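Local coordinates for protein exopolygalacturonase (Yersinia enterocolitica, PDB 2UVF) that probably hydrolyses the polygalacturonan chains of pectin from their ends, as an exo-acting family 28 glycoside hydrolase, at residues Lys92-His97 with Ile282-Gly287; Asn428-Met433 with Val457-Asp462; Gly346-Asn351 with Gly369-Thr374. All blocks are in the same frame, centred on the assembly; numbering follows the deposited sequence.

Contact 1 of 3, residues Lys92-His97 with Ile282-Gly287; sequences KPYIDH and ITDELG. With NI (nickel (II) ion), chain J; SO4 (sulfate ion), chain G.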
# COMPACT_ATOMS: atom_id res chain seq x y z
N LYS A 92 10.84 -0.58 11.09
CA LYS A 92 11.31 0.11 12.28
C LYS A 92 12.78 0.51 12.34
O LYS A 92 13.07 1.62 12.74
CB LYS A 92 10.91 -0.66 13.56
CG LYS A 92 11.27 0.03 14.87
CD LYS A 92 10.66 1.42 15.00
CE LYS A 92 10.63 1.86 16.45
NZ LYS A 92 11.64 1.11 17.23
N PRO A 93 13.73 -0.39 11.97
CA PRO A 93 15.11 0.12 11.90
C PRO A 93 15.30 1.32 10.94
O PRO A 93 16.15 2.19 11.20
CB PRO A 93 15.92 -1.09 11.43
CG PRO A 93 14.92 -2.02 10.83
CD PRO A 93 13.67 -1.83 11.62
N TYR A 94 14.53 1.35 9.85
CA TYR A 94 14.52 2.49 8.92
C TYR A 94 13.89 3.72 9.53
O TYR A 94 14.36 4.81 9.32
CB TYR A 94 13.82 2.11 7.62
CG TYR A 94 14.68 1.22 6.75
CD1 TYR A 94 15.58 1.76 5.83
CD2 TYR A 94 14.59 -0.16 6.86
CE1 TYR A 94 16.37 0.93 5.04
CE2 TYR A 94 15.39 -1.00 6.10
CZ TYR A 94 16.27 -0.46 5.18
OH TYR A 94 17.04 -1.33 4.43
N ILE A 95 12.81 3.53 10.28
CA ILE A 95 12.17 4.64 10.98
C ILE A 95 13.09 5.26 12.02
O ILE A 95 13.15 6.48 12.16
CB ILE A 95 10.81 4.19 11.63
CG1 ILE A 95 9.80 3.85 10.53
CG2 ILE A 95 10.30 5.26 12.66
CD1 ILE A 95 8.71 2.88 10.96
N ASP A 96 13.84 4.43 12.74
CA ASP A 96 14.72 4.98 13.76
C ASP A 96 15.84 5.77 13.13
O ASP A 96 16.18 6.85 13.58
CB ASP A 96 15.33 3.88 14.59
CG ASP A 96 14.39 3.31 15.59
OD1 ASP A 96 13.24 3.77 15.76
OD2 ASP A 96 14.83 2.36 16.22
N HIS A 97 16.41 5.22 12.06
CA HIS A 97 17.53 5.84 11.41
C HIS A 97 17.12 7.18 10.81
O HIS A 97 17.93 8.12 10.75
CB HIS A 97 18.14 4.90 10.38
CG HIS A 97 19.15 5.57 9.51
ND1 HIS A 97 18.84 6.08 8.27
CD2 HIS A 97 20.45 5.89 9.74
CE1 HIS A 97 19.92 6.65 7.75
NE2 HIS A 97 20.90 6.57 8.63
N ILE A 282 22.01 -1.22 -5.32
CA ILE A 282 22.58 -0.09 -4.58
C ILE A 282 22.73 -0.49 -3.09
O ILE A 282 22.18 -1.51 -2.67
CB ILE A 282 21.74 1.22 -4.74
CG1 ILE A 282 20.30 1.03 -4.31
CG2 ILE A 282 21.85 1.80 -6.18
CD1 ILE A 282 19.57 2.30 -3.97
N THR A 283 23.51 0.27 -2.33
CA THR A 283 23.57 0.13 -0.88
C THR A 283 22.64 1.21 -0.30
O THR A 283 22.80 2.38 -0.64
CB THR A 283 25.04 0.31 -0.37
OG1 THR A 283 25.85 -0.76 -0.87
CG2 THR A 283 25.12 0.33 1.19
N ASP A 284 21.69 0.83 0.55
CA ASP A 284 20.73 1.81 1.12
C ASP A 284 21.24 2.59 2.34
O ASP A 284 22.42 2.48 2.69
CB ASP A 284 19.30 1.24 1.30
CG ASP A 284 19.13 0.36 2.55
OD1 ASP A 284 19.93 0.45 3.51
OD2 ASP A 284 18.14 -0.41 2.56
N GLU A 285 20.37 3.38 2.95
CA GLU A 285 20.73 4.32 4.03
C GLU A 285 21.04 3.62 5.38
O GLU A 285 21.67 4.20 6.27
CB GLU A 285 19.63 5.42 4.20
CG GLU A 285 18.21 4.90 4.51
CD GLU A 285 17.38 4.54 3.27
OE1 GLU A 285 17.96 4.43 2.16
OE2 GLU A 285 16.15 4.38 3.41
N LEU A 286 20.57 2.38 5.52
CA LEU A 286 21.02 1.48 6.58
C LEU A 286 22.27 0.67 6.20
O LEU A 286 22.79 -0.10 7.01
CB LEU A 286 19.89 0.52 6.94
CG LEU A 286 19.19 0.72 8.28
CD1 LEU A 286 19.01 2.13 8.60
CD2 LEU A 286 17.89 -0.02 8.32
N GLY A 287 22.72 0.84 4.96
CA GLY A 287 23.83 0.08 4.40
C GLY A 287 23.43 -1.30 3.95
O GLY A 287 24.26 -2.17 3.82
NI NI J . 22.88 7.29 8.41
S SO4 G . 14.83 -3.96 3.72
O1 SO4 G . 14.20 -4.96 4.60
O2 SO4 G . 16.22 -3.79 4.14
O3 SO4 G . 14.81 -4.35 2.31
O4 SO4 G . 14.09 -2.72 3.86
O HOH W 1 23.11 6.34 6.37
O HOH W 2 21.91 9.30 7.80

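Contact 2 of 3, residues Asn428-Met433 with Val457-Asp462; sequences NNYFRM and VMYLTD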
# COMPACT_ATOMS: atom_id res chain seq x y z
N ASN A 428 2.64 3.06 10.73
CA ASN A 428 3.95 2.46 11.04
C ASN A 428 4.68 1.86 9.83
O ASN A 428 5.33 0.81 9.93
CB ASN A 428 3.83 1.43 12.19
CG ASN A 428 3.27 2.03 13.48
OD1 ASN A 428 3.25 3.26 13.66
ND2 ASN A 428 2.81 1.17 14.37
N ASN A 429 4.57 2.54 8.69
CA ASN A 429 5.25 2.11 7.46
C ASN A 429 6.40 3.01 7.21
O ASN A 429 6.41 4.18 7.65
CB ASN A 429 4.31 2.16 6.24
CG ASN A 429 3.12 1.27 6.42
OD1 ASN A 429 3.26 0.08 6.40
ND2 ASN A 429 1.93 1.86 6.64
N TYR A 430 7.40 2.44 6.53
CA TYR A 430 8.50 3.24 5.99
C TYR A 430 8.42 3.29 4.45
O TYR A 430 8.55 2.28 3.79
CB TYR A 430 9.82 2.64 6.43
CG TYR A 430 11.04 3.45 6.07
CD1 TYR A 430 11.47 4.49 6.88
CD2 TYR A 430 11.79 3.15 4.93
CE1 TYR A 430 12.63 5.22 6.54
CE2 TYR A 430 12.91 3.85 4.59
CZ TYR A 430 13.34 4.89 5.40
OH TYR A 430 14.50 5.58 5.05
N PHE A 431 8.18 4.47 3.90
CA PHE A 431 8.14 4.63 2.45
C PHE A 431 9.49 5.15 1.99
O PHE A 431 9.95 6.16 2.51
CB PHE A 431 7.02 5.61 2.02
CG PHE A 431 5.66 5.21 2.51
CD1 PHE A 431 4.81 4.47 1.71
CD2 PHE A 431 5.23 5.59 3.78
CE1 PHE A 431 3.54 4.09 2.16
CE2 PHE A 431 3.96 5.23 4.25
CZ PHE A 431 3.11 4.47 3.44
N ARG A 432 10.16 4.41 1.11
CA ARG A 432 11.36 4.91 0.48
C ARG A 432 10.95 5.46 -0.89
O ARG A 432 10.10 6.32 -0.95
CB ARG A 432 12.47 3.85 0.41
CG ARG A 432 13.88 4.42 0.29
CD ARG A 432 14.94 3.33 0.39
NE ARG A 432 16.26 3.81 0.03
CZ ARG A 432 16.69 3.98 -1.22
NH1 ARG A 432 17.92 4.44 -1.44
NH2 ARG A 432 15.88 3.73 -2.26
N MET A 433 11.52 4.97 -1.97
CA MET A 433 11.14 5.47 -3.30
C MET A 433 9.79 4.95 -3.76
O MET A 433 9.33 3.89 -3.31
CB MET A 433 12.25 5.26 -4.35
CG MET A 433 13.52 5.96 -3.93
SD MET A 433 14.84 6.13 -5.08
CE MET A 433 14.04 6.99 -6.42
N VAL A 457 6.77 7.16 8.16
CA VAL A 457 7.95 7.93 7.77
C VAL A 457 8.18 7.76 6.26
O VAL A 457 8.07 6.65 5.74
CB VAL A 457 9.19 7.50 8.64
CG1 VAL A 457 10.46 7.68 7.90
CG2 VAL A 457 9.21 8.30 9.93
N MET A 458 8.47 8.86 5.57
CA MET A 458 8.77 8.82 4.13
C MET A 458 10.14 9.43 3.86
O MET A 458 10.42 10.55 4.28
CB MET A 458 7.73 9.61 3.34
CG MET A 458 6.33 9.08 3.38
SD MET A 458 5.50 9.34 4.96
CE MET A 458 3.86 8.88 4.44
N TYR A 459 10.98 8.68 3.16
CA TYR A 459 12.31 9.14 2.79
C TYR A 459 12.56 8.86 1.32
O TYR A 459 12.56 7.71 0.93
CB TYR A 459 13.37 8.45 3.68
CG TYR A 459 14.78 8.79 3.31
CD1 TYR A 459 15.25 10.10 3.36
CD2 TYR A 459 15.66 7.80 2.89
CE1 TYR A 459 16.57 10.42 2.98
CE2 TYR A 459 16.98 8.10 2.53
CZ TYR A 459 17.42 9.40 2.58
OH TYR A 459 18.71 9.69 2.20
N LEU A 460 12.72 9.91 0.52
CA LEU A 460 13.03 9.86 -0.95
C LEU A 460 11.83 9.59 -1.86
O LEU A 460 11.96 9.56 -3.11
CB LEU A 460 14.19 8.89 -1.30
CG LEU A 460 15.57 9.12 -0.67
CD1 LEU A 460 16.47 7.95 -1.04
CD2 LEU A 460 16.20 10.44 -1.06
N THR A 461 10.66 9.41 -1.23
CA THR A 461 9.40 9.16 -1.96
C THR A 461 9.11 10.40 -2.82
O THR A 461 9.59 11.47 -2.49
CB THR A 461 8.24 8.93 -0.95
OG1 THR A 461 8.77 8.36 0.25
CG2 THR A 461 7.17 7.99 -1.54
N ASP A 462 8.35 10.26 -3.90
CA ASP A 462 8.05 11.41 -4.76
C ASP A 462 7.10 12.40 -4.07
O ASP A 462 7.31 13.62 -4.10
CB ASP A 462 7.45 10.97 -6.11
CG ASP A 462 8.48 10.38 -7.06
OD1 ASP A 462 9.65 10.27 -6.66
OD2 ASP A 462 8.12 10.02 -8.20

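Contact 3 of 3, residues Gly346-Asn351 with Gly369-Thr374; sequences GFTVRN and GLIHQT. With SO4 (sulfate ion), chain G.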
# COMPACT_ATOMS: atom_id res chain seq x y z
N GLY A 346 5.21 -10.63 6.31
CA GLY A 346 6.63 -11.03 6.28
C GLY A 346 7.36 -11.11 4.94
O GLY A 346 8.60 -10.99 4.89
N PHE A 347 6.61 -11.34 3.87
CA PHE A 347 7.25 -11.67 2.61
C PHE A 347 7.83 -10.48 1.89
O PHE A 347 7.40 -9.35 2.11
CB PHE A 347 6.39 -12.57 1.67
CG PHE A 347 5.02 -12.03 1.32
CD1 PHE A 347 4.85 -11.14 0.25
CD2 PHE A 347 3.88 -12.46 2.00
CE1 PHE A 347 3.59 -10.66 -0.10
CE2 PHE A 347 2.61 -11.99 1.66
CZ PHE A 347 2.47 -11.09 0.59
N THR A 348 8.84 -10.75 1.06
CA THR A 348 9.47 -9.76 0.19
C THR A 348 8.91 -9.89 -1.23
O THR A 348 8.66 -11.02 -1.72
CB THR A 348 11.01 -9.92 0.25
OG1 THR A 348 11.43 -9.61 1.58
CG2 THR A 348 11.74 -8.97 -0.69
N VAL A 349 8.66 -8.75 -1.86
CA VAL A 349 8.19 -8.68 -3.24
C VAL A 349 9.29 -8.10 -4.10
O VAL A 349 9.82 -7.00 -3.82
CB VAL A 349 6.89 -7.81 -3.40
CG1 VAL A 349 6.51 -7.62 -4.90
CG2 VAL A 349 5.74 -8.44 -2.72
N ARG A 350 9.64 -8.81 -5.16
CA ARG A 350 10.62 -8.32 -6.10
C ARG A 350 10.11 -8.41 -7.52
O ARG A 350 9.31 -9.26 -7.81
CB ARG A 350 11.90 -9.13 -5.95
CG ARG A 350 12.63 -8.77 -4.67
CD ARG A 350 13.91 -9.49 -4.52
NE ARG A 350 14.59 -8.98 -3.35
CZ ARG A 350 15.66 -9.52 -2.80
NH1 ARG A 350 16.20 -10.61 -3.32
NH2 ARG A 350 16.19 -8.94 -1.73
N ASN A 351 10.56 -7.50 -8.38
CA ASN A 351 10.52 -7.69 -9.84
C ASN A 351 9.16 -8.10 -10.48
O ASN A 351 9.10 -9.12 -11.17
CB ASN A 351 11.59 -8.74 -10.20
CG ASN A 351 12.12 -8.59 -11.61
OD1 ASN A 351 13.01 -9.34 -12.03
ND2 ASN A 351 11.62 -7.62 -12.34
N GLY A 369 4.14 -6.04 7.53
CA GLY A 369 5.57 -6.25 7.49
C GLY A 369 6.09 -6.82 6.20
O GLY A 369 7.05 -7.62 6.19
N LEU A 370 5.46 -6.43 5.10
CA LEU A 370 5.94 -6.84 3.79
C LEU A 370 7.11 -5.94 3.40
O LEU A 370 7.22 -4.80 3.86
CB LEU A 370 4.82 -6.79 2.74
CG LEU A 370 3.42 -7.35 3.07
CD1 LEU A 370 2.44 -7.11 1.87
CD2 LEU A 370 3.44 -8.81 3.41
N ILE A 371 8.00 -6.46 2.57
CA ILE A 371 9.12 -5.70 2.08
C ILE A 371 8.97 -5.65 0.55
O ILE A 371 9.04 -6.67 -0.11
CB ILE A 371 10.47 -6.35 2.58
CG1 ILE A 371 10.52 -6.31 4.13
CG2 ILE A 371 11.68 -5.68 1.97
CD1 ILE A 371 11.36 -7.42 4.74
N HIS A 372 8.71 -4.45 -0.01
CA HIS A 372 8.53 -4.28 -1.45
C HIS A 372 9.81 -3.71 -2.01
O HIS A 372 10.21 -2.63 -1.63
CB HIS A 372 7.34 -3.33 -1.77
CG HIS A 372 6.14 -3.58 -0.92
ND1 HIS A 372 5.09 -4.37 -1.32
CD2 HIS A 372 5.86 -3.21 0.35
CE1 HIS A 372 4.20 -4.46 -0.34
NE2 HIS A 372 4.65 -3.77 0.69
N GLN A 373 10.45 -4.44 -2.91
CA GLN A 373 11.68 -4.01 -3.53
C GLN A 373 11.52 -4.16 -5.05
O GLN A 373 11.95 -5.16 -5.65
CB GLN A 373 12.86 -4.83 -2.99
CG GLN A 373 13.07 -4.84 -1.44
CD GLN A 373 14.19 -5.80 -1.03
OE1 GLN A 373 14.42 -6.82 -1.68
NE2 GLN A 373 14.89 -5.47 0.04
N THR A 374 10.89 -3.16 -5.66
CA THR A 374 10.46 -3.25 -7.05
C THR A 374 10.80 -1.99 -7.82
O THR A 374 10.25 -1.75 -8.88
CB THR A 374 8.95 -3.54 -7.19
OG1 THR A 374 8.18 -2.41 -6.76
CG2 THR A 374 8.53 -4.75 -6.34
S SO4 G . 14.83 -3.96 3.72
O1 SO4 G . 14.20 -4.96 4.60
O2 SO4 G . 16.22 -3.79 4.14
O3 SO4 G . 14.81 -4.35 2.31
O4 SO4 G . 14.09 -2.72 3.86

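Contact 1 of 3, residues Lys92-His97 with Ile282-Gly287
Tyr94 OH sits a very short 2.4 Å from Asp284 OD2 and also 2.6 Å from sulfate O2, so its single proton faces two acceptors and cannot be assigned to either. The tyrosine belongs to helix 92-100 of the fibronectin type III-like domain; the aspartate starts the type I beta turn Asp284-Gly287, which links hairpin strands 280-283 and 289-293 of the glycosidase domain. Phenol and carboxylate meet tip to tip, their planes 85° apart. Asp284 OD1 accepts from Leu286 N in an Asx turn and from Arg288 N, tying the carboxylate to its own loop. Leu286 CD2 sits 3.4 Å from the Tyr94 ring centroid, nearly on the normal, in a CH-pi contact, while its other methyl slides along His97 CB. Glu285 OE2 comes to the Tyr94 edge, with the ring and carboxylate planes steeply inclined, but its polar ends are committed to Tyr430 and Arg432. With CG anti to the backbone N (chi1 170°), the His97 ring brings one face over the Glu285 carbonyl. His97 NE2 coordinates nickel at 2.1 Å. A nickel-bound water donates to Glu285 O over 2.6 Å.

Contact 2 of 3, residues Asn428-Met433 with Val457-Asp462
The two backbones run parallel, with Tyr430 level with Val457 and Phe431 with Met458, and three nearly straight bonds join them: Val457 N to Asn429 O (3.0 Å), Phe431 N to Val457 O (2.9 Å) and Tyr459 N to Phe431 O (2.8 Å). Each donor comes almost along the C=O axis, and CA-H groups of Tyr430, Met458 and Arg432 approach carbonyls across the gap. On the face of Tyr430 and Val457, the tyrosine extends with CG anti to the backbone N (chi1 -173°), and its CD1 comes within 3.5 Å of Val457 CG1, oblique to the ring. The Tyr430 ring runs alongside Tyr459 in the same direction and brings OH against Tyr459 CB and CD2; that hydroxyl is held by Glu285. On the other face Phe431 and Met458 run together. Bent at chi2, the methionine lays CE 3.6 Å from Phe431 CD2, with its sulfur oblique to the ring in a Met-aromatic contact. This pairing is the join between successive coils of the right-handed parallel beta-helix of family 28 glycosidases: Phe431 and Met458 face the interior, where Phe398 and Phe482 adjoin them, whereas Tyr430 and Val457 face helix 92-100. Past the strands, Leu460 takes a positive phi (80°) and the chain turns. Leu460 CD1 then lies over a face of the Arg432 guanidinium, 3.8 Å from NH1, while Leu460 CG lies over the centre of the Tyr459 ring. The extended Arg432 side chain ends in salt bridges to Glu285 and Asp399, which hold its guanidinium from outside the pair. Thr461 OG1 donates to Arg432 O at 2.7 Å, lying in the carbonyl plane.

Contact 3 of 3, residues Gly346-Asn351 with Gly369-Thr374
The Arg350 and Gln373 side chains extend in company, their guanidinium and amide nearly coplanar (5°). They are neighbours on adjacent coils of the parallel beta-helix, where strands 348-350 and 371-373 run alongside each other. The arginine grips side-on: both NE (2.7 Å) and NH2 (2.8 Å) donate to Gln373 OE1, which stays within the guanidinium plane; the NE bond comes nearly along the C=O axis and the NH2 bond on a lone pair. With OE1 held by both nitrogens, Gln373 NE2 points to a sulfate ion, probably from the crystallisation liquor, and makes a weak bond of 2.5 Å with its O3. Two residues earlier on the same face, Thr348 passes Ile371 at a slant, Thr348 OG1 meeting Ile371 CB at 3.5 Å. On the opposite face lie Val349 and His372, turned to the interior. The His372 ring stacks on Phe398 and its NE2 is bonded to Asn396, both on the following coil. Phe347, with CG in the crowded position between the backbone N and the carbonyl carbon (chi1 56°), runs alongside Leu370; Leu370 CD2 stands 3.7 Å from the ring centroid, 11° off the normal, in a CH-pi contact. Ile357 packs against both of these side chains from strand 357-360. Between the strands, Ile371 N donates to Phe347 O (3.0 Å), Val349 N to Ile371 O (2.7 Å) and Gln373 N to Val349 O. At the far end Thr374 holds its two branches apart: OG1 is bonded to Gly401 N, a residue of a nickel site, while CG2 touches Val349 CG1 at 3.8 Å.

How the contacts relate
Along the chain contact 1 closes first, then contact 3, then contact 2. Contacts 2 and 3, their centres about 14 Å apart, lie along one face of the beta-helix: strand 371-373 pairs with 397-399, which pairs with 430-431, so one strand separates them, and Phe398 on it meets both His372 and Phe431. Contact 1 joins the fibronectin type III-like domain to this face. Its centre is about 11 Å from contact 2, which it touches through Glu285 and Tyr94, and about 15 Å from contact 3, with which it shares the sulfate. The helix and turn thus bring the N-terminal domain against the beta-helix; in contact 2 the Thr461 side chain is about 13 Å from the bound sugar.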